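Homospermidine synthase (Legionella pneumophila subsp. pneumophila str. Philadelphia 1, PDB 2PH5) probably catalyses the formation of homospermidine, a polyamine, and binds NAD as its cofactor. Local coordinates at residues His156-Gly161 and Val397-Ser402; Pro160-His165 and Tyr425-Ala430; Phe86-Ser91 and Leu109-Ala114. All coordinates share one frame; numbering follows the deposited sequence.

Interactions 1 and 3 line the nicotinamide half of NAD, and interaction 2 lies behind interaction 1. Interactions 1 and 2 share Pro160 and Gly161 at the start of helix 158-176, and their centres are about 7 Å apart. Gly157 O lies 2.7 Å from Leu162 N, a probable hydrogen bond that joins them. Interaction 3 pairs two strands of the nucleotide-binding sheet, with its centre about 11 Å from that of interaction 1. There His156 N is 2.9 Å from Asn112 O, probably hydrogen-bonded. Residues 158-160 of interaction 1 hold the carboxamide of NAD. Interaction 2 reaches NAD through the shared Pro160, whose O takes the bond from NAD N7N. Interaction 3 meets ribose and ring through Ser91, Ala113 and Ala114.

Interaction 1: residues His156-Gly161 and Val397-Ser402. With NAD (nicotinamide-adenine-dinucleotide), chain C.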
loop_
_atom_site.group_PDB
_atom_site.type_symbol
_atom_site.label_atom_id
_atom_site.label_comp_id
_atom_site.label_asym_id
_atom_site.label_seq_id
_atom_site.Cartn_x
_atom_site.Cartn_y
_atom_site.Cartn_z
ATOM N N HIS A 156 -25.384 12.358 10.749
ATOM C CA HIS A 156 -26.169 11.925 9.605
ATOM C C HIS A 156 -25.478 12.201 8.277
ATOM O O HIS A 156 -25.910 13.058 7.509
ATOM C CB HIS A 156 -27.543 12.591 9.620
ATOM C CG HIS A 156 -28.510 11.989 8.649
ATOM N ND1 HIS A 156 -29.353 10.952 8.983
ATOM C CD2 HIS A 156 -28.716 12.230 7.333
ATOM C CE1 HIS A 156 -30.036 10.579 7.915
ATOM N NE2 HIS A 156 -29.666 11.337 6.901
ATOM N N GLY A 157 -24.391 11.478 8.019
ATOM C CA GLY A 157 -23.671 11.631 6.764
ATOM C C GLY A 157 -23.818 10.310 6.039
ATOM O O GLY A 157 -24.803 9.613 6.254
ATOM N N ALA A 158 -22.860 9.955 5.188
ATOM C CA ALA A 158 -22.936 8.685 4.480
ATOM C C ALA A 158 -22.710 7.611 5.551
ATOM O O ALA A 158 -23.489 6.672 5.686
ATOM C CB ALA A 158 -21.870 8.613 3.391
ATOM N N ASN A 159 -21.629 7.737 6.307
ATOM C CA ASN A 159 -21.384 6.807 7.397
ATOM C C ASN A 159 -20.479 7.467 8.414
ATOM O O ASN A 159 -19.334 7.812 8.124
ATOM C CB ASN A 159 -20.787 5.463 6.931
ATOM C CG ASN A 159 -19.414 5.597 6.347
ATOM O OD1 ASN A 159 -18.652 4.631 6.315
ATOM N ND2 ASN A 159 -19.088 6.791 5.856
ATOM N N PRO A 160 -20.993 7.663 9.631
ATOM C CA PRO A 160 -22.339 7.300 10.085
ATOM C C PRO A 160 -23.458 8.013 9.335
ATOM O O PRO A 160 -23.256 9.104 8.796
ATOM C CB PRO A 160 -22.315 7.704 11.547
ATOM C CG PRO A 160 -21.508 8.964 11.489
ATOM C CD PRO A 160 -20.339 8.552 10.605
ATOM N N GLY A 161 -24.642 7.399 9.316
ATOM C CA GLY A 161 -25.778 8.013 8.656
ATOM C C GLY A 161 -26.510 7.100 7.700
ATOM O O GLY A 161 -27.283 6.236 8.106
ATOM N N VAL A 397 -23.205 14.153 0.998
ATOM C CA VAL A 397 -24.139 15.266 0.961
ATOM C C VAL A 397 -25.537 14.815 0.546
ATOM O O VAL A 397 -26.536 15.453 0.897
ATOM C CB VAL A 397 -23.614 16.413 0.034
ATOM C CG1 VAL A 397 -22.289 16.933 0.575
ATOM C CG2 VAL A 397 -23.448 15.933 -1.399
ATOM N N ALA A 398 -25.620 13.708 -0.187
ATOM C CA ALA A 398 -26.926 13.192 -0.586
ATOM C C ALA A 398 -27.684 12.856 0.704
ATOM O O ALA A 398 -28.856 13.207 0.864
ATOM C CB ALA A 398 -26.762 11.944 -1.458
ATOM N N SER A 399 -26.987 12.209 1.634
ATOM C CA SER A 399 -27.561 11.829 2.921
ATOM C C SER A 399 -27.952 13.049 3.756
ATOM O O SER A 399 -29.020 13.085 4.376
ATOM C CB SER A 399 -26.558 10.981 3.704
ATOM O OG SER A 399 -26.042 9.949 2.880
HETATM N N MSE A 400 -27.078 14.047 3.773
HETATM C CA MSE A 400 -27.339 15.259 4.530
HETATM C C MSE A 400 -28.536 16.046 4.017
HETATM O O MSE A 400 -29.404 16.435 4.799
HETATM C CB MSE A 400 -26.108 16.152 4.525
HETATM C CG MSE A 400 -24.914 15.491 5.158
HETATM SE SE MSE A 400 -23.841 16.782 6.066
HETATM C CE MSE A 400 -24.797 16.791 7.755
ATOM N N ILE A 401 -28.582 16.281 2.709
ATOM C CA ILE A 401 -29.688 17.029 2.136
ATOM C C ILE A 401 -30.981 16.268 2.444
ATOM O O ILE A 401 -32.022 16.885 2.627
ATOM C CB ILE A 401 -29.533 17.226 0.582
ATOM C CG1 ILE A 401 -30.447 18.356 0.083
ATOM C CG2 ILE A 401 -29.942 15.951 -0.164
ATOM C CD1 ILE A 401 -30.121 19.739 0.636
ATOM N N SER A 402 -30.919 14.936 2.514
ATOM C CA SER A 402 -32.116 14.154 2.826
ATOM C C SER A 402 -32.470 14.387 4.289
ATOM O O SER A 402 -33.628 14.630 4.625
ATOM C CB SER A 402 -31.882 12.655 2.612
ATOM O OG SER A 402 -31.436 12.367 1.304
HETATM P PA NAD C . -12.746 20.106 6.486
HETATM O O1A NAD C . -11.587 20.118 7.445
HETATM O O2A NAD C . -12.452 19.972 5.033
HETATM O O5B NAD C . -13.664 21.429 6.684
HETATM C C5B NAD C . -14.056 21.849 7.988
HETATM C C4B NAD C . -14.331 23.364 7.944
HETATM O O4B NAD C . -14.671 23.734 9.262
HETATM C C3B NAD C . -13.130 24.219 7.528
HETATM O O3B NAD C . -13.479 25.062 6.428
HETATM C C2B NAD C . -12.793 25.009 8.762
HETATM O O2B NAD C . -12.261 26.294 8.528
HETATM C C1B NAD C . -14.099 24.992 9.557
HETATM N N9A NAD C . -13.957 25.070 11.016
HETATM C C8A NAD C . -12.865 24.555 11.735
HETATM N N7A NAD C . -12.547 25.342 12.783
HETATM C C5A NAD C . -13.412 26.382 12.754
HETATM C C6A NAD C . -13.556 27.488 13.590
HETATM N N6A NAD C . -12.797 27.711 14.664
HETATM N N1A NAD C . -14.560 28.392 13.271
HETATM C C2A NAD C . -15.389 28.224 12.180
HETATM N N3A NAD C . -15.271 27.137 11.346
HETATM C C4A NAD C . -14.284 26.247 11.661
HETATM O O3 NAD C . -13.625 18.867 6.927
HETATM P PN NAD C . -15.037 18.289 6.429
HETATM O O1N NAD C . -14.860 16.832 6.221
HETATM O O2N NAD C . -15.508 19.140 5.279
HETATM O O5D NAD C . -15.767 18.616 7.796
HETATM C C5D NAD C . -17.108 18.333 8.109
HETATM C C4D NAD C . -17.061 17.056 8.920
HETATM O O4D NAD C . -17.921 16.114 8.338
HETATM C C3D NAD C . -16.370 16.388 10.092
HETATM O O3D NAD C . -16.984 16.726 11.325
HETATM C C2D NAD C . -16.510 14.918 9.737
HETATM O O2D NAD C . -16.413 14.063 10.840
HETATM C C1D NAD C . -17.848 14.869 9.008
HETATM N N1N NAD C . -17.982 13.865 7.927
HETATM C C2N NAD C . -18.963 12.901 7.993
HETATM C C3N NAD C . -19.062 11.985 6.925
HETATM C C7N NAD C . -20.100 10.918 6.903
HETATM O O7N NAD C . -20.126 10.087 5.812
HETATM N N7N NAD C . -20.991 10.766 7.861
HETATM C C4N NAD C . -18.172 12.051 5.805
HETATM C C5N NAD C . -17.179 13.053 5.781
HETATM C C6N NAD C . -17.075 13.957 6.821
#
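Ala158, which packs against Ser399, shares with Asn159 the grip on one atom of NAD, the carboxamide oxygen O7N. The main bond runs from Asn159 N to NAD O7N, 2.8 Å long and nearly straight at 167°. Ala158 N and Asn159 ND2 add weak bonds to the same oxygen. The amide nitrogen of the cofactor donates in turn, with NAD N7N 3.0 Å from Pro160 O. Held at both its oxygen and its nitrogen, the carboxamide has its rotation fixed. Gly157 is the N-cap of the helix that follows and has no side chain to crowd N7N. The helix start next to O7N would probably polarise the carboxamide.

Across the contact, Ser399 points at this turn. Its CB touches Gly157 O at 3.4 Å. Its OG is anti to the carbonyl carbon (chi1 -49°) and lies 3.7 Å from Ala158 CA. The hydroxyl is bonded to Gln395 O, one turn earlier in its own helix. His156 comes from the other segment with its ring edge. Ser399 O lies in the ring plane at the CD2-NE2 edge, 3.1 Å from both His156 CD2 and His156 NE2. Met400, a selenomethionine, sets CG 3.5 Å from His156 O. Its chain then bends at chi2 and chi3, and CE also stays near that oxygen. One turn on, Ser402 OG reaches Ala398 O at 2.7 Å, and Ser402 N meets the same oxygen from the opposite face of the carbonyl plane.

This buried contact sets the start of helix 158-176 against the middle of helix 391-408. Helix 23-35 packs on helix 391-408 through Val24, Ala27 and Leu31. Helix 423-430 touches both segments, with Ile426 on His156 and Ile429 and Ala430 on Ser402. Leu359 of strand 352-364 covers Ala158 and Asn159.

Interaction 2: residues Pro160-His165 and Tyr425-Ala430; sequences PGLVSH and YIIDIA. With NAD (nicotinamide-adenine-dinucleotide), chain C.
His165 and Ile426 make the CH-pi contact of this helix pair. Ile426 CB lies 3.6 Å above the plane of the His165 ring, offset toward the rim. It is 3.9 Å from the ring centroid and 22° off the ring normal. The two branches of Ile426 spread from there. CG2 lies by ND1 of His165, and CG1 is 3.6 Å from His165 CE1. The two side chains cross at about a right angle. His165 CB points toward the other helix, and CG, anti to the carbonyl carbon (chi1 -58°), brings the ring up against Ile426.

The second kind of contact is purely apolar. Leu162 CD1 meets Ile427 CD1 at 3.6 Å, methyl against methyl, with the side chains again at about a right angle. Leu162 CD1 also comes within 4.4 Å of Ile426 CG2. Ile427 CD1 serves a second neighbour, His165 CB, at 3.9 Å. One methyl thus touches both Leu162 and the base of the histidine.

Polar bonds stay within each segment or go outside the pair. Ile426 O accepts from both Ile429 N and Ala430 N near the end of its helix. His165 NE2 has a weak hydrogen bond to Pro418 O. At the far end of the first segment, Gly161 N is bonded to Glu295 OE2. The peptide bond before Pro160 is cis, and the next residue, Gly161, has backbone angles that call for glycine.

The axes of segments 160-165 and 425-430 come within 10.2 Å and run at 113° to each other, somewhat past perpendicular. Helix 391-408 touches both, through Ser399 on Leu162 and through Ser402 on Ile429 and Ala430. Helix 295-302 packs on Pro160, Val163 and Ser164. The His165 ring also meets the ring of His156, in the loop before helix 158-176.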
loop_
_atom_site.group_PDB
_atom_site.type_symbol
_atom_site.label_atom_id
_atom_site.label_comp_id
_atom_site.label_asym_id
_atom_site.label_seq_id
_atom_site.Cartn_x
_atom_site.Cartn_y
_atom_site.Cartn_z
ATOM N N PRO A 160 -20.993 7.663 9.631
ATOM C CA PRO A 160 -22.339 7.300 10.085
ATOM C C PRO A 160 -23.458 8.013 9.335
ATOM O O PRO A 160 -23.256 9.104 8.796
ATOM C CB PRO A 160 -22.315 7.704 11.547
ATOM C CG PRO A 160 -21.508 8.964 11.489
ATOM C CD PRO A 160 -20.339 8.552 10.605
ATOM N N GLY A 161 -24.642 7.399 9.316
ATOM C CA GLY A 161 -25.778 8.013 8.656
ATOM C C GLY A 161 -26.510 7.100 7.700
ATOM O O GLY A 161 -27.283 6.236 8.106
ATOM N N LEU A 162 -26.263 7.314 6.416
ATOM C CA LEU A 162 -26.872 6.532 5.365
ATOM C C LEU A 162 -26.731 5.042 5.646
ATOM O O LEU A 162 -27.633 4.255 5.352
ATOM C CB LEU A 162 -26.194 6.873 4.045
ATOM C CG LEU A 162 -26.726 6.220 2.779
ATOM C CD1 LEU A 162 -28.197 6.575 2.576
ATOM C CD2 LEU A 162 -25.890 6.709 1.610
ATOM N N VAL A 163 -25.596 4.668 6.227
ATOM C CA VAL A 163 -25.291 3.275 6.536
ATOM C C VAL A 163 -26.347 2.612 7.421
ATOM O O VAL A 163 -26.711 1.454 7.215
ATOM C CB VAL A 163 -23.870 3.177 7.164
ATOM C CG1 VAL A 163 -23.788 2.038 8.175
ATOM C CG2 VAL A 163 -22.865 2.943 6.058
ATOM N N SER A 164 -26.847 3.362 8.395
ATOM C CA SER A 164 -27.879 2.867 9.287
ATOM C C SER A 164 -29.130 2.563 8.452
ATOM O O SER A 164 -29.759 1.518 8.605
ATOM C CB SER A 164 -28.167 3.926 10.351
ATOM O OG SER A 164 -29.385 3.683 11.022
ATOM N N HIS A 165 -29.482 3.459 7.542
ATOM C CA HIS A 165 -30.654 3.216 6.716
ATOM C C HIS A 165 -30.461 2.040 5.773
ATOM O O HIS A 165 -31.437 1.396 5.387
ATOM C CB HIS A 165 -31.020 4.468 5.929
ATOM C CG HIS A 165 -31.281 5.651 6.799
ATOM N ND1 HIS A 165 -30.646 6.861 6.618
ATOM C CD2 HIS A 165 -32.072 5.800 7.884
ATOM C CE1 HIS A 165 -31.033 7.702 7.560
ATOM N NE2 HIS A 165 -31.898 7.083 8.341
ATOM N N TYR A 425 -37.844 6.903 3.916
ATOM C CA TYR A 425 -37.970 8.333 3.673
ATOM C C TYR A 425 -36.638 8.881 3.181
ATOM O O TYR A 425 -36.568 9.573 2.159
ATOM C CB TYR A 425 -38.353 9.037 4.966
ATOM C CG TYR A 425 -38.519 10.535 4.869
ATOM C CD1 TYR A 425 -39.790 11.110 4.936
ATOM C CD2 TYR A 425 -37.407 11.383 4.796
ATOM C CE1 TYR A 425 -39.956 12.489 4.948
ATOM C CE2 TYR A 425 -37.560 12.767 4.806
ATOM C CZ TYR A 425 -38.840 13.313 4.886
ATOM O OH TYR A 425 -39.003 14.677 4.941
ATOM N N ILE A 426 -35.578 8.569 3.919
ATOM C CA ILE A 426 -34.247 9.039 3.569
ATOM C C ILE A 426 -33.773 8.437 2.254
ATOM O O ILE A 426 -33.410 9.172 1.341
ATOM C CB ILE A 426 -33.218 8.744 4.732
ATOM C CG1 ILE A 426 -33.050 9.984 5.609
ATOM C CG2 ILE A 426 -31.825 8.441 4.177
ATOM C CD1 ILE A 426 -34.301 10.514 6.196
ATOM N N ILE A 427 -33.808 7.111 2.144
ATOM C CA ILE A 427 -33.358 6.440 0.925
ATOM C C ILE A 427 -34.040 6.900 -0.362
ATOM O O ILE A 427 -33.397 6.968 -1.409
ATOM C CB ILE A 427 -33.531 4.918 1.023
ATOM C CG1 ILE A 427 -32.696 4.371 2.178
ATOM C CG2 ILE A 427 -33.105 4.268 -0.284
ATOM C CD1 ILE A 427 -31.226 4.688 2.070
ATOM N N ASP A 428 -35.337 7.199 -0.286
ATOM C CA ASP A 428 -36.092 7.639 -1.456
ATOM C C ASP A 428 -35.690 9.031 -1.929
ATOM O O ASP A 428 -35.896 9.384 -3.092
ATOM C CB ASP A 428 -37.600 7.625 -1.172
ATOM C CG ASP A 428 -38.187 6.218 -1.169
ATOM O OD1 ASP A 428 -37.746 5.377 -1.985
ATOM O OD2 ASP A 428 -39.104 5.957 -0.365
ATOM N N ILE A 429 -35.122 9.826 -1.030
ATOM C CA ILE A 429 -34.704 11.170 -1.397
ATOM C C ILE A 429 -33.277 11.174 -1.911
ATOM O O ILE A 429 -32.943 11.892 -2.857
ATOM C CB ILE A 429 -34.800 12.137 -0.197
ATOM C CG1 ILE A 429 -36.249 12.186 0.307
ATOM C CG2 ILE A 429 -34.298 13.520 -0.597
ATOM C CD1 ILE A 429 -36.483 13.133 1.474
ATOM N N ALA A 430 -32.442 10.346 -1.295
ATOM C CA ALA A 430 -31.023 10.250 -1.637
ATOM C C ALA A 430 -30.721 9.379 -2.850
ATOM O O ALA A 430 -29.753 9.620 -3.563
ATOM C CB ALA A 430 -30.260 9.729 -0.435
HETATM P PA NAD C . -12.746 20.106 6.486
HETATM O O1A NAD C . -11.587 20.118 7.445
HETATM O O2A NAD C . -12.452 19.972 5.033
HETATM O O5B NAD C . -13.664 21.429 6.684
HETATM C C5B NAD C . -14.056 21.849 7.988
HETATM C C4B NAD C . -14.331 23.364 7.944
HETATM O O4B NAD C . -14.671 23.734 9.262
HETATM C C3B NAD C . -13.130 24.219 7.528
HETATM O O3B NAD C . -13.479 25.062 6.428
HETATM C C2B NAD C . -12.793 25.009 8.762
HETATM O O2B NAD C . -12.261 26.294 8.528
HETATM C C1B NAD C . -14.099 24.992 9.557
HETATM N N9A NAD C . -13.957 25.070 11.016
HETATM C C8A NAD C . -12.865 24.555 11.735
HETATM N N7A NAD C . -12.547 25.342 12.783
HETATM C C5A NAD C . -13.412 26.382 12.754
HETATM C C6A NAD C . -13.556 27.488 13.590
HETATM N N6A NAD C . -12.797 27.711 14.664
HETATM N N1A NAD C . -14.560 28.392 13.271
HETATM C C2A NAD C . -15.389 28.224 12.180
HETATM N N3A NAD C . -15.271 27.137 11.346
HETATM C C4A NAD C . -14.284 26.247 11.661
HETATM O O3 NAD C . -13.625 18.867 6.927
HETATM P PN NAD C . -15.037 18.289 6.429
HETATM O O1N NAD C . -14.860 16.832 6.221
HETATM O O2N NAD C . -15.508 19.140 5.279
HETATM O O5D NAD C . -15.767 18.616 7.796
HETATM C C5D NAD C . -17.108 18.333 8.109
HETATM C C4D NAD C . -17.061 17.056 8.920
HETATM O O4D NAD C . -17.921 16.114 8.338
HETATM C C3D NAD C . -16.370 16.388 10.092
HETATM O O3D NAD C . -16.984 16.726 11.325
HETATM C C2D NAD C . -16.510 14.918 9.737
HETATM O O2D NAD C . -16.413 14.063 10.840
HETATM C C1D NAD C . -17.848 14.869 9.008
HETATM N N1N NAD C . -17.982 13.865 7.927
HETATM C C2N NAD C . -18.963 12.901 7.993
HETATM C C3N NAD C . -19.062 11.985 6.925
HETATM C C7N NAD C . -20.100 10.918 6.903
HETATM O O7N NAD C . -20.126 10.087 5.812
HETATM N N7N NAD C . -20.991 10.766 7.861
HETATM C C4N NAD C . -18.172 12.051 5.805
HETATM C C5N NAD C . -17.179 13.053 5.781
HETATM C C6N NAD C . -17.075 13.957 6.821
#

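Interaction 3: residues Phe86-Ser91 and Leu109-Ala114; sequences FLIDVS and LYINAA. With NAD (nicotinamide-adenine-dinucleotide), chain C.
Asp89 and Tyr110 join the two strands through their side chains. Tyr110 OH donates to Asp89 OD1 at 2.6 Å, on the anti side of the carboxylate. The carboxylate and ring planes are 76° apart. On the other face of the sheet, Leu109 CB sits over the centre of the Phe86 ring, 3.5 Å above its plane. Phe86 CE2 goes on to Ile111 CG2, also 3.5 Å away. Between the strands, Leu87 N bonds to Leu109 O and Asp89 N to Ile111 O. The bond from Ile111 N to Leu87 O is weak.

The pair is parallel. Helix 96-106 links the strands in a beta-alpha-beta unit of the Rossmann-type NAD-binding sheet.

Further out, Asp89 OD2 takes Ser91 N in an Asx turn, and also Ser91 OG at 2.9 Å. With three bonds, the carboxylate is held firmly. Ser91 O accepts from NAD O3D at 3.3 Å, and the turn probably helps to place it. Ala113 CB packs 3.4 Å from NAD C2N. A water spans Asp89 O and Ala113 N where the strands part. Ser96 and Ile100 of helix 96-106 touch Tyr110, and Met400 packs on Ile111 and Ala113.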
loop_
_atom_site.group_PDB
_atom_site.type_symbol
_atom_site.label_atom_id
_atom_site.label_comp_id
_atom_site.label_asym_id
_atom_site.label_seq_id
_atom_site.Cartn_x
_atom_site.Cartn_y
_atom_site.Cartn_z
ATOM N N PHE A 86 -32.177 27.094 10.091
ATOM C CA PHE A 86 -31.508 25.804 10.116
ATOM C C PHE A 86 -29.990 25.953 10.104
ATOM O O PHE A 86 -29.419 26.510 9.164
ATOM C CB PHE A 86 -31.975 24.984 8.905
ATOM C CG PHE A 86 -31.824 23.492 9.062
ATOM C CD1 PHE A 86 -32.757 22.634 8.484
ATOM C CD2 PHE A 86 -30.752 22.941 9.762
ATOM C CE1 PHE A 86 -32.629 21.247 8.597
ATOM C CE2 PHE A 86 -30.612 21.552 9.882
ATOM C CZ PHE A 86 -31.553 20.705 9.298
ATOM N N LEU A 87 -29.339 25.462 11.152
ATOM C CA LEU A 87 -27.887 25.528 11.227
ATOM C C LEU A 87 -27.284 24.222 10.712
ATOM O O LEU A 87 -27.370 23.193 11.379
ATOM C CB LEU A 87 -27.430 25.769 12.673
ATOM C CG LEU A 87 -25.917 25.712 12.956
ATOM C CD1 LEU A 87 -25.196 26.741 12.108
ATOM C CD2 LEU A 87 -25.650 25.989 14.429
ATOM N N ILE A 88 -26.705 24.249 9.516
ATOM C CA ILE A 88 -26.079 23.050 8.973
ATOM C C ILE A 88 -24.646 23.057 9.502
ATOM O O ILE A 88 -23.848 23.917 9.141
ATOM C CB ILE A 88 -26.087 23.052 7.425
ATOM C CG1 ILE A 88 -27.523 23.140 6.915
ATOM C CG2 ILE A 88 -25.481 21.762 6.888
ATOM C CD1 ILE A 88 -27.621 23.306 5.421
ATOM N N ASP A 89 -24.337 22.108 10.382
ATOM C CA ASP A 89 -23.011 22.014 10.993
ATOM C C ASP A 89 -22.109 21.065 10.219
ATOM O O ASP A 89 -22.281 19.849 10.270
ATOM C CB ASP A 89 -23.156 21.537 12.447
ATOM C CG ASP A 89 -21.827 21.493 13.210
ATOM O OD1 ASP A 89 -21.869 21.184 14.429
ATOM O OD2 ASP A 89 -20.754 21.758 12.613
ATOM N N VAL A 90 -21.151 21.627 9.492
ATOM C CA VAL A 90 -20.210 20.820 8.727
ATOM C C VAL A 90 -18.790 21.327 9.011
ATOM O O VAL A 90 -17.945 21.412 8.111
ATOM C CB VAL A 90 -20.512 20.890 7.205
ATOM C CG1 VAL A 90 -21.860 20.252 6.908
ATOM C CG2 VAL A 90 -20.502 22.326 6.733
ATOM N N SER A 91 -18.551 21.664 10.280
ATOM C CA SER A 91 -17.264 22.180 10.748
ATOM C C SER A 91 -16.479 21.131 11.511
ATOM O O SER A 91 -16.874 19.973 11.590
ATOM C CB SER A 91 -17.470 23.374 11.685
ATOM O OG SER A 91 -18.166 22.979 12.862
ATOM N N LEU A 109 -33.371 24.783 13.731
ATOM C CA LEU A 109 -33.065 23.388 13.420
ATOM C C LEU A 109 -31.554 23.177 13.397
ATOM O O LEU A 109 -30.782 24.130 13.314
ATOM C CB LEU A 109 -33.640 23.015 12.047
ATOM C CG LEU A 109 -35.007 22.331 11.980
ATOM C CD1 LEU A 109 -35.796 22.543 13.287
ATOM C CD2 LEU A 109 -35.755 22.867 10.772
ATOM N N TYR A 110 -31.126 21.927 13.445
ATOM C CA TYR A 110 -29.699 21.661 13.431
ATOM C C TYR A 110 -29.438 20.266 12.911
ATOM O O TYR A 110 -30.268 19.376 13.097
ATOM C CB TYR A 110 -29.134 21.801 14.852
ATOM C CG TYR A 110 -27.712 21.312 15.016
ATOM C CD1 TYR A 110 -27.418 19.945 15.030
ATOM C CD2 TYR A 110 -26.661 22.212 15.185
ATOM C CE1 TYR A 110 -26.120 19.486 15.212
ATOM C CE2 TYR A 110 -25.353 21.761 15.370
ATOM C CZ TYR A 110 -25.096 20.390 15.385
ATOM O OH TYR A 110 -23.819 19.927 15.607
ATOM N N ILE A 111 -28.295 20.097 12.248
ATOM C CA ILE A 111 -27.859 18.810 11.715
ATOM C C ILE A 111 -26.327 18.800 11.654
ATOM O O ILE A 111 -25.703 19.852 11.611
ATOM C CB ILE A 111 -28.383 18.569 10.273
ATOM C CG1 ILE A 111 -27.999 17.168 9.804
ATOM C CG2 ILE A 111 -27.743 19.548 9.296
ATOM C CD1 ILE A 111 -28.669 16.758 8.520
ATOM N N ASN A 112 -25.727 17.616 11.682
ATOM C CA ASN A 112 -24.286 17.493 11.556
ATOM C C ASN A 112 -23.973 16.130 10.982
ATOM O O ASN A 112 -24.826 15.232 10.977
ATOM C CB ASN A 112 -23.548 17.709 12.902
ATOM C CG ASN A 112 -23.620 16.500 13.851
ATOM O OD1 ASN A 112 -23.073 16.541 14.955
ATOM N ND2 ASN A 112 -24.284 15.435 13.426
ATOM N N ALA A 113 -22.759 15.983 10.473
ATOM C CA ALA A 113 -22.335 14.715 9.905
ATOM C C ALA A 113 -21.438 13.992 10.914
ATOM O O ALA A 113 -20.961 12.891 10.651
ATOM C CB ALA A 113 -21.600 14.959 8.590
ATOM N N ALA A 114 -21.209 14.617 12.070
ATOM C CA ALA A 114 -20.391 14.003 13.122
ATOM C C ALA A 114 -20.331 14.858 14.393
ATOM O O ALA A 114 -20.271 16.091 14.328
ATOM C CB ALA A 114 -18.971 13.728 12.609
HETATM P PA NAD C . -12.746 20.106 6.486
HETATM O O1A NAD C . -11.587 20.118 7.445
HETATM O O2A NAD C . -12.452 19.972 5.033
HETATM O O5B NAD C . -13.664 21.429 6.684
HETATM C C5B NAD C . -14.056 21.849 7.988
HETATM C C4B NAD C . -14.331 23.364 7.944
HETATM O O4B NAD C . -14.671 23.734 9.262
HETATM C C3B NAD C . -13.130 24.219 7.528
HETATM O O3B NAD C . -13.479 25.062 6.428
HETATM C C2B NAD C . -12.793 25.009 8.762
HETATM O O2B NAD C . -12.261 26.294 8.528
HETATM C C1B NAD C . -14.099 24.992 9.557
HETATM N N9A NAD C . -13.957 25.070 11.016
HETATM C C8A NAD C . -12.865 24.555 11.735
HETATM N N7A NAD C . -12.547 25.342 12.783
HETATM C C5A NAD C . -13.412 26.382 12.754
HETATM C C6A NAD C . -13.556 27.488 13.590
HETATM N N6A NAD C . -12.797 27.711 14.664
HETATM N N1A NAD C . -14.560 28.392 13.271
HETATM C C2A NAD C . -15.389 28.224 12.180
HETATM N N3A NAD C . -15.271 27.137 11.346
HETATM C C4A NAD C . -14.284 26.247 11.661
HETATM O O3 NAD C . -13.625 18.867 6.927
HETATM P PN NAD C . -15.037 18.289 6.429
HETATM O O1N NAD C . -14.860 16.832 6.221
HETATM O O2N NAD C . -15.508 19.140 5.279
HETATM O O5D NAD C . -15.767 18.616 7.796
HETATM C C5D NAD C . -17.108 18.333 8.109
HETATM C C4D NAD C . -17.061 17.056 8.920
HETATM O O4D NAD C . -17.921 16.114 8.338
HETATM C C3D NAD C . -16.370 16.388 10.092
HETATM O O3D NAD C . -16.984 16.726 11.325
HETATM C C2D NAD C . -16.510 14.918 9.737
HETATM O O2D NAD C . -16.413 14.063 10.840
HETATM C C1D NAD C . -17.848 14.869 9.008
HETATM N N1N NAD C . -17.982 13.865 7.927
HETATM C C2N NAD C . -18.963 12.901 7.993
HETATM C C3N NAD C . -19.062 11.985 6.925
HETATM C C7N NAD C . -20.100 10.918 6.903
HETATM O O7N NAD C . -20.126 10.087 5.812
HETATM N N7N NAD C . -20.991 10.766 7.861
HETATM C C4N NAD C . -18.172 12.051 5.805
HETATM C C5N NAD C . -17.179 13.053 5.781
HETATM C C6N NAD C . -17.075 13.957 6.821
HETATM O O HOH W 1 -20.655 17.829 10.727
HETATM O O HOH W 2 -19.316 18.181 13.147
#